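Local coordinates for beta-lactamase II (Erythrobacter litoralis, PDB 6V72), which probably hydrolyses beta-lactams, opening the ring to give a substituted beta-amino acid with the help of zinc, at residues S28-G33 and L177-G182; V56-N61 and P88-V93; A92-A97 and T115-L120; P155-Y160 and G173-G178. All coordinates share one frame; numbering follows the deposited sequence.

Contact 1 opens nearest the N terminus, at 28-33, and closes its long loop only at 177-182. Contacts 2 and 3 nest inside that loop. Contact 2 joins the hairpin turn between strands 49-58 and 61-65 to the start of strand 89-93. Contact 3 begins where contact 2 ends, sharing Ala92 and Val93, and pairs strand 89-93 with strand 114-117. Both belong to the larger sheet. Contact 4 follows in series and closes the hairpin of strands 157-159 and 171-174 in the smaller sheet. It ends on the stretch that also ends contact 1, with Leu177 and Gly178 in common. Contact 1 ties the two sheets together.

Contact 1: residues S28-G33 and L177-G182; sequences SQLAEG and LGIAFG
No flat side chain carries this contact: the one aromatic ring of the two segments, Phe181, packs instead against Leu54, Asp66, Ala223 and Thr95. What meets here is aliphatic, at a junction between the two sheets of the metallo-beta-lactamase fold. Segment 28-33 carries the last part of strand 25-29 of the larger sheet, and the chain turns a corner at Leu30. Segment 177-182 holds strand 179-181 of the smaller sheet. Both approach through beta bulges. Leu30 and Ala31 form a classic bulge facing Val34, and Gly178 and Ile179 form a G1 bulge facing Leu174. At Ile179, CG1 lies beside the backbone N (chi1 -63°) and the chain runs on extended (chi2 162°). CD1 is thereby carried to the other segment. Leu30 meets it with CB alone, and its side chain also touches Met36, Leu54 and Pro229. Leu177 covers Ala31 from beside Ile179, with CD1 4.4 Å from Ala31 CB. Val34 also touches Leu177, so strand 34-41 borders the contact. The carboxylate of Glu32 leads away from Leu177. Ile179 CD1 is nearly equidistant from a methylene and a methyl, 4.0 Å from Leu30 CB and 3.9 Å from Ala31 CB.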
loop_
_atom_site.group_PDB
_atom_site.type_symbol
_atom_site.label_atom_id
_atom_site.label_comp_id
_atom_site.label_asym_id
_atom_site.label_seq_id
_atom_site.Cartn_x
_atom_site.Cartn_y
_atom_site.Cartn_z
ATOM N N SER A 28 5.281 21.525 16.534
ATOM C CA SER A 28 4.788 22.701 15.830
ATOM C C SER A 28 3.413 23.052 16.366
ATOM O O SER A 28 2.661 22.183 16.803
ATOM C CB SER A 28 4.741 22.506 14.314
ATOM O OG SER A 28 4.093 21.308 13.964
ATOM N N GLN A 29 3.098 24.337 16.352
ATOM C CA GLN A 29 1.854 24.813 16.928
ATOM C C GLN A 29 0.792 24.909 15.837
ATOM O O GLN A 29 0.992 25.600 14.826
ATOM C CB GLN A 29 2.076 26.162 17.610
ATOM C CG GLN A 29 1.049 26.469 18.649
ATOM C CD GLN A 29 1.264 27.820 19.277
ATOM O OE1 GLN A 29 1.517 27.921 20.472
ATOM N NE2 GLN A 29 1.172 28.868 18.475
ATOM N N LEU A 30 -0.334 24.213 16.040
ATOM C CA LEU A 30 -1.461 24.289 15.117
ATOM C C LEU A 30 -2.422 25.406 15.475
ATOM O O LEU A 30 -3.134 25.923 14.601
ATOM C CB LEU A 30 -2.231 22.971 15.113
ATOM C CG LEU A 30 -1.416 21.754 14.675
ATOM C CD1 LEU A 30 -2.336 20.525 14.535
ATOM C CD2 LEU A 30 -0.654 22.049 13.384
ATOM N N ALA A 31 -2.464 25.767 16.748
ATOM C CA ALA A 31 -3.326 26.819 17.272
ATOM C C ALA A 31 -2.818 27.088 18.676
ATOM O O ALA A 31 -2.021 26.320 19.211
ATOM C CB ALA A 31 -4.800 26.400 17.288
ATOM N N GLU A 32 -3.285 28.173 19.276
ATOM C CA GLU A 32 -2.932 28.416 20.666
ATOM C C GLU A 32 -3.306 27.218 21.533
ATOM O O GLU A 32 -4.463 26.782 21.544
ATOM C CB GLU A 32 -3.625 29.674 21.177
ATOM C CG GLU A 32 -3.263 29.986 22.605
ATOM C CD GLU A 32 -3.944 31.237 23.109
ATOM O OE1 GLU A 32 -4.308 32.101 22.276
ATOM O OE2 GLU A 32 -4.115 31.352 24.340
ATOM N N GLY A 33 -2.310 26.656 22.220
ATOM C CA GLY A 33 -2.522 25.500 23.070
ATOM C C GLY A 33 -2.650 24.172 22.358
ATOM O O GLY A 33 -2.989 23.170 23.002
ATOM N N LEU A 177 -11.693 25.333 17.292
ATOM C CA LEU A 177 -10.461 25.821 16.703
ATOM C C LEU A 177 -10.335 25.427 15.241
ATOM O O LEU A 177 -9.331 25.769 14.600
ATOM C CB LEU A 177 -9.260 25.300 17.501
ATOM C CG LEU A 177 -9.245 25.734 18.968
ATOM C CD1 LEU A 177 -8.147 25.004 19.724
ATOM C CD2 LEU A 177 -9.034 27.229 19.067
ATOM N N GLY A 178 -11.327 24.719 14.703
ATOM C CA GLY A 178 -11.308 24.320 13.306
ATOM C C GLY A 178 -10.257 23.297 12.935
ATOM O O GLY A 178 -9.744 23.331 11.812
ATOM N N ILE A 179 -9.944 22.371 13.839
ATOM C CA ILE A 179 -8.924 21.351 13.623
ATOM C C ILE A 179 -9.580 19.986 13.747
ATOM O O ILE A 179 -10.317 19.729 14.707
ATOM C CB ILE A 179 -7.763 21.468 14.633
ATOM C CG1 ILE A 179 -7.025 22.797 14.495
ATOM C CG2 ILE A 179 -6.801 20.281 14.501
ATOM C CD1 ILE A 179 -6.187 23.126 15.730
ATOM N N ALA A 180 -9.296 19.103 12.806
ATOM C CA ALA A 180 -9.716 17.718 12.942
ATOM C C ALA A 180 -8.526 16.832 12.630
ATOM O O ALA A 180 -7.749 17.124 11.711
ATOM C CB ALA A 180 -10.878 17.369 12.024
ATOM N N PHE A 181 -8.390 15.749 13.392
ATOM C CA PHE A 181 -7.267 14.828 13.263
ATOM C C PHE A 181 -7.782 13.465 12.824
ATOM O O PHE A 181 -8.536 12.813 13.558
ATOM C CB PHE A 181 -6.509 14.723 14.586
ATOM C CG PHE A 181 -5.308 13.804 14.543
ATOM C CD1 PHE A 181 -4.121 14.212 13.944
ATOM C CD2 PHE A 181 -5.354 12.549 15.146
ATOM C CE1 PHE A 181 -3.016 13.376 13.922
ATOM C CE2 PHE A 181 -4.241 11.727 15.141
ATOM C CZ PHE A 181 -3.085 12.129 14.531
ATOM N N GLY A 182 -7.367 13.035 11.632
ATOM C CA GLY A 182 -7.879 11.826 11.031
ATOM C C GLY A 182 -7.078 10.583 11.310
ATOM O O GLY A 182 -7.408 9.526 10.777
#

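Contact 2: residues V56-N61 and P88-V93; sequences VVNGDN and PVRAAV. With EDO (1,2-ethanediol), chain K.
Asn61 lays its CB and amide carbon across the aliphatic part of Arg90, with Asn61 CB 3.9 Å from Arg90 CG. The two side chains cross at about a right angle, and the amide and guanidinium planes stand 75° apart. CG of Asn61 lies beside its own backbone N, which brings the amide end to Pro88. There Asn61 ND2 donates to Pro88 O at 2.9 Å. The N-H points almost straight at the oxygen (164°), and that oxygen lies in the amide plane. ND2, however, stands 34° above the carbonyl plane of Pro88. The Pro88 ring approaches the backbone before Asn61, with Pro88 CD 3.7 Å from Asp60 O. This contact lies at the turn of a beta hairpin. A type II' turn from Asn58 to Asn61 joins strand 49-58 to strand 61-65, and backbone bonds between Asn58 and Asn61 close it in both directions. Strand 89-93 then runs parallel to strand 61-65, after a crossover through helix 71-84; Pro88 and Arg90 both bond to Thr62. Arg90 turns its CG into the crowded position between backbone N and carbonyl carbon, then extends to NE. Asn58 ND2 lies near the guanidinium plane at its edge, 3.9 Å from Arg90 NH2. Both are donors, and each group bonds elsewhere: Arg90 NH1 to Ser152 O, Asn58 ND2 to Ala154 O. A water bridges the strands, giving to Asn58 O at 2.8 Å and accepting from Arg90 NE at 3.0 Å. 1,2-Ethanediol, probably from the crystallisation liquor, donates from O1 to Val57 O at 2.9 Å.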
loop_
_atom_site.group_PDB
_atom_site.type_symbol
_atom_site.label_atom_id
_atom_site.label_comp_id
_atom_site.label_asym_id
_atom_site.label_seq_id
_atom_site.Cartn_x
_atom_site.Cartn_y
_atom_site.Cartn_z
ATOM N N VAL A 56 -2.482 18.726 23.633
ATOM C CA VAL A 56 -3.511 19.757 23.743
ATOM C C VAL A 56 -3.568 20.244 25.181
ATOM O O VAL A 56 -3.770 19.447 26.103
ATOM C CB VAL A 56 -4.888 19.224 23.294
ATOM C CG1 VAL A 56 -5.971 20.307 23.470
ATOM C CG2 VAL A 56 -4.813 18.737 21.856
ATOM N N VAL A 57 -3.436 21.559 25.364
ATOM C CA VAL A 57 -3.503 22.163 26.689
ATOM C C VAL A 57 -4.943 22.204 27.185
ATOM O O VAL A 57 -5.864 22.606 26.465
ATOM C CB VAL A 57 -2.901 23.573 26.661
ATOM C CG1 VAL A 57 -3.173 24.294 28.000
ATOM C CG2 VAL A 57 -1.402 23.514 26.343
ATOM N N ASN A 58 -5.135 21.821 28.444
ATOM C CA ASN A 58 -6.399 22.051 29.146
ATOM C C ASN A 58 -6.050 22.508 30.558
ATOM O O ASN A 58 -5.691 21.684 31.403
ATOM C CB ASN A 58 -7.260 20.798 29.177
ATOM C CG ASN A 58 -8.573 21.014 29.919
ATOM O OD1 ASN A 58 -8.682 21.901 30.769
ATOM N ND2 ASN A 58 -9.575 20.200 29.607
ATOM N N GLY A 59 -6.171 23.814 30.808
ATOM C CA GLY A 59 -5.870 24.325 32.130
ATOM C C GLY A 59 -4.400 24.139 32.415
ATOM O O GLY A 59 -3.542 24.579 31.645
ATOM N N ASP A 60 -4.099 23.463 33.525
ATOM C CA ASP A 60 -2.729 23.246 33.961
ATOM C C ASP A 60 -2.185 21.881 33.562
ATOM O O ASP A 60 -1.142 21.464 34.084
ATOM C CB ASP A 60 -2.625 23.417 35.477
ATOM C CG ASP A 60 -2.974 24.828 35.936
ATOM O OD1 ASP A 60 -2.598 25.812 35.252
ATOM O OD2 ASP A 60 -3.632 24.949 36.991
ATOM N N ASN A 61 -2.856 21.174 32.653
ATOM C CA ASN A 61 -2.384 19.880 32.178
ATOM C C ASN A 61 -2.491 19.819 30.661
ATOM O O ASN A 61 -3.000 20.734 30.008
ATOM C CB ASN A 61 -3.177 18.731 32.810
ATOM C CG ASN A 61 -2.836 18.543 34.284
ATOM O OD1 ASN A 61 -3.571 18.992 35.174
ATOM N ND2 ASN A 61 -1.698 17.901 34.549
ATOM N N PRO A 88 1.760 18.979 32.796
ATOM C CA PRO A 88 2.004 17.545 32.579
ATOM C C PRO A 88 0.843 16.854 31.880
ATOM O O PRO A 88 -0.326 17.222 32.029
ATOM C CB PRO A 88 2.193 17.000 33.995
ATOM C CG PRO A 88 2.629 18.190 34.797
ATOM C CD PRO A 88 1.944 19.380 34.202
ATOM N N VAL A 89 1.184 15.812 31.134
ATOM C CA VAL A 89 0.168 14.987 30.487
ATOM C C VAL A 89 -0.628 14.268 31.564
ATOM O O VAL A 89 -0.068 13.580 32.422
ATOM C CB VAL A 89 0.812 13.985 29.518
ATOM C CG1 VAL A 89 -0.271 13.138 28.849
ATOM C CG2 VAL A 89 1.648 14.705 28.443
ATOM N N ARG A 90 -1.936 14.435 31.549
ATOM C CA ARG A 90 -2.716 13.658 32.497
ATOM C C ARG A 90 -3.570 12.586 31.850
ATOM O O ARG A 90 -3.989 11.659 32.552
ATOM C CB ARG A 90 -3.592 14.565 33.350
ATOM C CG ARG A 90 -4.688 15.183 32.630
ATOM C CD ARG A 90 -5.780 15.644 33.595
ATOM N NE ARG A 90 -6.641 16.510 32.818
ATOM C CZ ARG A 90 -7.614 16.083 32.022
ATOM N NH1 ARG A 90 -7.894 14.775 31.920
ATOM N NH2 ARG A 90 -8.300 16.979 31.336
ATOM N N ALA A 91 -3.801 12.664 30.545
ATOM C CA ALA A 91 -4.572 11.636 29.862
ATOM C C ALA A 91 -4.072 11.546 28.437
ATOM O O ALA A 91 -3.523 12.506 27.899
ATOM C CB ALA A 91 -6.076 11.930 29.865
ATOM N N ALA A 92 -4.275 10.383 27.828
ATOM C CA ALA A 92 -3.844 10.141 26.458
ATOM C C ALA A 92 -4.891 9.292 25.764
ATOM O O ALA A 92 -5.541 8.452 26.388
ATOM C CB ALA A 92 -2.498 9.414 26.384
ATOM N N VAL A 93 -5.025 9.490 24.463
ATOM C CA VAL A 93 -5.911 8.674 23.646
ATOM C C VAL A 93 -5.113 8.242 22.429
ATOM O O VAL A 93 -4.327 9.027 21.882
ATOM C CB VAL A 93 -7.217 9.418 23.252
ATOM C CG1 VAL A 93 -6.942 10.732 22.495
ATOM C CG2 VAL A 93 -8.113 8.500 22.409
HETATM C C1 EDO K . -6.156 24.409 23.405
HETATM O O1 EDO K . -6.001 24.895 24.750
HETATM C C2 EDO K . -7.450 23.605 23.290
HETATM O O2 EDO K . -8.574 24.423 23.628
HETATM O O HOH W 1 -6.908 19.460 32.582
#

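Contact 3: residues A92-A97 and T115-L120; sequences AVVTHA and TWAHPL
Trp116 has CG beside its backbone N (chi1 -70°) and its ring turned roughly across the CB-CG bond (chi2 86°). This sets the CD1 side of the indole at Ala92, whose O lies near the ring plane, 3.5 Å from Trp116 CD1. The rest of the ring leads away from strand 89-93. Val94 CG2 takes the crowded position between its backbone N and carbonyl carbon and lies 3.7 Å from Ala117 CB. Strands 89-93 and 114-117 pair in parallel here. Ala92 stands beside Thr115 on one face of the sheet and Val93 beside Trp116 on the other. Val94 N donates to Trp116 O at 3.0 Å, nearly along the C=O axis. The bond from Trp116 N to Ala92 O is short at 2.8 Å but bent, and weak. A water links Val94 O and His118 N. Past Val94, segment 92-97 runs on to His96, which opens the HxHxD zinc-binding motif. It binds zinc in a structure of this protein, though none is bound to this chain here. His96 ND1 donates to Thr95 OG1 at 3.0 Å, and Thr95 OG1 is also bonded to Asp66, consistent with Thr95 being a second-shell residue of the zinc site. Helix 105-110 packs on the Ala92 and Thr115 face. Helix 147-153 covers the other face, where Leu153 touches Val93 and Trp116; Ile137 of the adjoining strand 135-139 lies beside them.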
loop_
_atom_site.group_PDB
_atom_site.type_symbol
_atom_site.label_atom_id
_atom_site.label_comp_id
_atom_site.label_asym_id
_atom_site.label_seq_id
_atom_site.Cartn_x
_atom_site.Cartn_y
_atom_site.Cartn_z
ATOM N N ALA A 92 -4.275 10.383 27.828
ATOM C CA ALA A 92 -3.844 10.141 26.458
ATOM C C ALA A 92 -4.891 9.292 25.764
ATOM O O ALA A 92 -5.541 8.452 26.388
ATOM C CB ALA A 92 -2.498 9.414 26.384
ATOM N N VAL A 93 -5.025 9.490 24.463
ATOM C CA VAL A 93 -5.911 8.674 23.646
ATOM C C VAL A 93 -5.113 8.242 22.429
ATOM O O VAL A 93 -4.327 9.027 21.882
ATOM C CB VAL A 93 -7.217 9.418 23.252
ATOM C CG1 VAL A 93 -6.942 10.732 22.495
ATOM C CG2 VAL A 93 -8.113 8.500 22.409
ATOM N N VAL A 94 -5.251 6.975 22.043
ATOM C CA VAL A 94 -4.616 6.479 20.826
ATOM C C VAL A 94 -5.684 6.233 19.773
ATOM O O VAL A 94 -6.806 5.804 20.086
ATOM C CB VAL A 94 -3.774 5.217 21.067
ATOM C CG1 VAL A 94 -2.642 5.538 22.027
ATOM C CG2 VAL A 94 -4.641 4.084 21.594
ATOM N N THR A 95 -5.352 6.551 18.529
ATOM C CA THR A 95 -6.360 6.478 17.483
ATOM C C THR A 95 -6.356 5.148 16.748
ATOM O O THR A 95 -7.284 4.888 15.979
ATOM C CB THR A 95 -6.182 7.612 16.468
ATOM O OG1 THR A 95 -4.882 7.540 15.851
ATOM C CG2 THR A 95 -6.340 8.969 17.158
ATOM N N HIS A 96 -5.366 4.296 16.984
ATOM C CA HIS A 96 -5.314 2.991 16.346
ATOM C C HIS A 96 -4.361 2.136 17.156
ATOM O O HIS A 96 -3.512 2.660 17.884
ATOM C CB HIS A 96 -4.816 3.107 14.905
ATOM C CG HIS A 96 -3.509 3.836 14.801
ATOM N ND1 HIS A 96 -3.430 5.206 14.672
ATOM C CD2 HIS A 96 -2.230 3.387 14.833
ATOM C CE1 HIS A 96 -2.160 5.570 14.625
ATOM N NE2 HIS A 96 -1.411 4.487 14.721
ATOM N N ALA A 97 -4.496 0.821 17.027
ATOM C CA ALA A 97 -3.602 -0.066 17.787
ATOM C C ALA A 97 -2.208 -0.065 17.184
ATOM O O ALA A 97 -2.050 -0.150 15.969
ATOM C CB ALA A 97 -4.145 -1.478 17.837
ATOM N N THR A 115 -4.694 6.134 29.906
ATOM C CA THR A 115 -4.691 5.902 28.471
ATOM C C THR A 115 -6.047 5.377 28.023
ATOM O O THR A 115 -6.657 4.562 28.719
ATOM C CB THR A 115 -3.604 4.900 28.123
ATOM O OG1 THR A 115 -3.723 3.774 29.016
ATOM C CG2 THR A 115 -2.238 5.546 28.328
ATOM N N TRP A 116 -6.500 5.844 26.859
ATOM C CA TRP A 116 -7.834 5.579 26.336
ATOM C C TRP A 116 -7.742 5.038 24.921
ATOM O O TRP A 116 -6.923 5.511 24.130
ATOM C CB TRP A 116 -8.670 6.884 26.325
ATOM C CG TRP A 116 -9.028 7.331 27.695
ATOM C CD1 TRP A 116 -8.278 8.109 28.530
ATOM C CD2 TRP A 116 -10.206 6.975 28.417
ATOM N NE1 TRP A 116 -8.935 8.278 29.726
ATOM C CE2 TRP A 116 -10.120 7.589 29.686
ATOM C CE3 TRP A 116 -11.330 6.198 28.114
ATOM C CZ2 TRP A 116 -11.115 7.456 30.646
ATOM C CZ3 TRP A 116 -12.313 6.066 29.069
ATOM C CH2 TRP A 116 -12.201 6.691 30.323
ATOM N N ALA A 117 -8.606 4.072 24.593
ATOM C CA ALA A 117 -8.664 3.532 23.243
ATOM C C ALA A 117 -10.065 3.020 22.961
ATOM O O ALA A 117 -10.850 2.772 23.882
ATOM C CB ALA A 117 -7.664 2.392 23.018
ATOM N N HIS A 118 -10.363 2.858 21.661
ATOM C CA HIS A 118 -11.555 2.127 21.258
ATOM C C HIS A 118 -11.588 0.771 21.970
ATOM O O HIS A 118 -10.548 0.110 22.077
ATOM C CB HIS A 118 -11.545 1.938 19.738
ATOM C CG HIS A 118 -12.833 1.400 19.194
ATOM N ND1 HIS A 118 -13.243 0.096 19.395
ATOM C CD2 HIS A 118 -13.814 2.001 18.472
ATOM C CE1 HIS A 118 -14.423 -0.077 18.824
ATOM N NE2 HIS A 118 -14.787 1.058 18.252
ATOM N N PRO A 119 -12.758 0.307 22.446
ATOM C CA PRO A 119 -12.784 -0.933 23.247
ATOM C C PRO A 119 -12.308 -2.162 22.509
ATOM O O PRO A 119 -11.876 -3.128 23.158
ATOM C CB PRO A 119 -14.263 -1.087 23.644
ATOM C CG PRO A 119 -15.007 -0.111 22.826
ATOM C CD PRO A 119 -14.064 0.980 22.431
ATOM N N LEU A 120 -12.419 -2.197 21.180
ATOM C CA LEU A 120 -12.064 -3.419 20.480
ATOM C C LEU A 120 -10.683 -3.332 19.860
ATOM O O LEU A 120 -10.222 -4.307 19.258
ATOM C CB LEU A 120 -13.132 -3.773 19.430
ATOM C CG LEU A 120 -14.543 -4.013 19.981
ATOM C CD1 LEU A 120 -15.526 -4.458 18.876
ATOM C CD2 LEU A 120 -14.519 -5.017 21.166
HETATM O O HOH W 2 -8.375 3.559 19.699
#

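Contact 4: residues P155-Y160 and G173-G178; sequences PLRLYY and GLPELG
Leu156 and Leu174 adopt the same conformation, CG beside the backbone N (chi1 -69° and -66°) and the chain then extended. Although their CB atoms do not face one another, both chain ends swing inward and cross obliquely. They meet tip to tip, Leu156 CD2 lying 3.8 Å from Leu174 CD2. That same methyl of Leu174 also serves Pro155. The proline ring follows a cis peptide bond and lies alongside Leu174, pointing the same way, with Pro155 CG 3.9 Å from Leu174 CD2. Leu156 is further covered by Ile63 and Val65, and Leu174 by Val34, all of the larger sheet. Arg157 CG, beside the backbone N, touches Pro175 CD at 4.0 Å; the bend at chi2 (-63°) then turns the rest of the chain, and the guanidinium leads away. The backbone fixes the register. Arg157 N donates to Gly173 O at 2.8 Å, and Gly173 N returns a bond to Arg157 O at 2.9 Å, each donor lying in the plane of the carbonyl. Arg157 and Gly173 are thus a hydrogen-bonded antiparallel pair of the hairpin formed by strands 157-159 and 171-174, at the margin of the smaller sheet in the alpha-beta/beta-alpha sandwich of metallo-beta-lactamases.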
loop_
_atom_site.group_PDB
_atom_site.type_symbol
_atom_site.label_atom_id
_atom_site.label_comp_id
_atom_site.label_asym_id
_atom_site.label_seq_id
_atom_site.Cartn_x
_atom_site.Cartn_y
_atom_site.Cartn_z
ATOM N N PRO A 155 -10.846 19.268 25.727
ATOM C CA PRO A 155 -11.786 19.678 24.675
ATOM C C PRO A 155 -11.790 18.831 23.419
ATOM O O PRO A 155 -12.575 19.126 22.535
ATOM C CB PRO A 155 -11.324 21.096 24.341
ATOM C CG PRO A 155 -9.834 21.037 24.586
ATOM C CD PRO A 155 -9.709 20.200 25.841
ATOM N N LEU A 156 -10.949 17.807 23.338
ATOM C CA LEU A 156 -11.029 16.913 22.192
ATOM C C LEU A 156 -12.403 16.267 22.137
ATOM O O LEU A 156 -12.948 15.836 23.162
ATOM C CB LEU A 156 -9.961 15.825 22.271
ATOM C CG LEU A 156 -8.535 16.344 22.093
ATOM C CD1 LEU A 156 -7.572 15.313 22.636
ATOM C CD2 LEU A 156 -8.207 16.681 20.633
ATOM N N ARG A 157 -12.962 16.194 20.939
ATOM C CA ARG A 157 -14.183 15.437 20.709
ATOM C C ARG A 157 -13.800 14.172 19.962
ATOM O O ARG A 157 -13.218 14.239 18.873
ATOM C CB ARG A 157 -15.200 16.268 19.937
ATOM C CG ARG A 157 -15.620 17.525 20.701
ATOM C CD ARG A 157 -16.321 17.208 22.008
ATOM N NE ARG A 157 -17.015 18.392 22.517
ATOM C CZ ARG A 157 -16.696 19.040 23.638
ATOM N NH1 ARG A 157 -17.379 20.116 23.980
ATOM N NH2 ARG A 157 -15.719 18.609 24.426
ATOM N N LEU A 158 -14.084 13.028 20.564
ATOM C CA LEU A 158 -13.690 11.734 20.008
ATOM C C LEU A 158 -14.811 11.146 19.159
ATOM O O LEU A 158 -15.958 11.082 19.610
ATOM C CB LEU A 158 -13.376 10.757 21.135
ATOM C CG LEU A 158 -12.026 10.823 21.819
ATOM C CD1 LEU A 158 -11.567 12.211 22.102
ATOM C CD2 LEU A 158 -12.172 10.017 23.097
ATOM N N TYR A 159 -14.468 10.680 17.957
ATOM C CA TYR A 159 -15.454 10.208 16.993
ATOM C C TYR A 159 -14.982 8.908 16.353
ATOM O O TYR A 159 -13.880 8.849 15.790
ATOM C CB TYR A 159 -15.694 11.268 15.903
ATOM C CG TYR A 159 -16.762 10.839 14.926
ATOM C CD1 TYR A 159 -18.097 10.798 15.301
ATOM C CD2 TYR A 159 -16.433 10.461 13.624
ATOM C CE1 TYR A 159 -19.072 10.395 14.409
ATOM C CE2 TYR A 159 -17.386 10.059 12.735
ATOM C CZ TYR A 159 -18.707 10.025 13.117
ATOM O OH TYR A 159 -19.675 9.623 12.198
ATOM N N TYR A 160 -15.828 7.880 16.416
ATOM C CA TYR A 160 -15.546 6.614 15.745
ATOM C C TYR A 160 -16.295 6.622 14.426
ATOM O O TYR A 160 -17.536 6.587 14.436
ATOM C CB TYR A 160 -15.997 5.423 16.599
ATOM C CG TYR A 160 -15.889 4.110 15.858
ATOM C CD1 TYR A 160 -14.695 3.731 15.240
ATOM C CD2 TYR A 160 -16.980 3.263 15.753
ATOM C CE1 TYR A 160 -14.595 2.543 14.561
ATOM C CE2 TYR A 160 -16.881 2.066 15.061
ATOM C CZ TYR A 160 -15.682 1.715 14.465
ATOM O OH TYR A 160 -15.569 0.520 13.766
ATOM N N GLY A 173 -11.372 15.749 17.169
ATOM C CA GLY A 173 -11.519 17.078 16.628
ATOM C C GLY A 173 -11.524 18.112 17.735
ATOM O O GLY A 173 -11.817 17.819 18.899
ATOM N N LEU A 174 -11.210 19.348 17.326
ATOM C CA LEU A 174 -11.316 20.545 18.155
ATOM C C LEU A 174 -12.180 21.521 17.370
ATOM O O LEU A 174 -11.662 22.414 16.678
ATOM C CB LEU A 174 -9.950 21.153 18.451
ATOM C CG LEU A 174 -9.072 20.258 19.330
ATOM C CD1 LEU A 174 -7.605 20.687 19.258
ATOM C CD2 LEU A 174 -9.575 20.250 20.768
ATOM N N PRO A 175 -13.502 21.358 17.426
ATOM C CA PRO A 175 -14.373 22.140 16.538
ATOM C C PRO A 175 -14.294 23.634 16.777
ATOM O O PRO A 175 -14.500 24.408 15.835
ATOM C CB PRO A 175 -15.771 21.587 16.853
ATOM C CG PRO A 175 -15.535 20.223 17.381
ATOM C CD PRO A 175 -14.246 20.322 18.161
ATOM N N GLU A 176 -13.993 24.071 18.000
ATOM C CA GLU A 176 -13.926 25.507 18.258
ATOM C C GLU A 176 -12.687 26.138 17.652
ATOM O O GLU A 176 -12.628 27.365 17.539
ATOM C CB GLU A 176 -13.952 25.787 19.762
ATOM C CG GLU A 176 -15.238 25.358 20.433
ATOM C CD GLU A 176 -16.439 26.195 19.998
ATOM O OE1 GLU A 176 -16.260 27.366 19.599
ATOM O OE2 GLU A 176 -17.572 25.677 20.061
ATOM N N LEU A 177 -11.693 25.333 17.292
ATOM C CA LEU A 177 -10.461 25.821 16.703
ATOM C C LEU A 177 -10.335 25.427 15.241
ATOM O O LEU A 177 -9.331 25.769 14.600
ATOM C CB LEU A 177 -9.260 25.300 17.501
ATOM C CG LEU A 177 -9.245 25.734 18.968
ATOM C CD1 LEU A 177 -8.147 25.004 19.724
ATOM C CD2 LEU A 177 -9.034 27.229 19.067
ATOM N N GLY A 178 -11.327 24.719 14.703
ATOM C CA GLY A 178 -11.308 24.320 13.306
ATOM C C GLY A 178 -10.257 23.297 12.935
ATOM O O GLY A 178 -9.744 23.331 11.812
#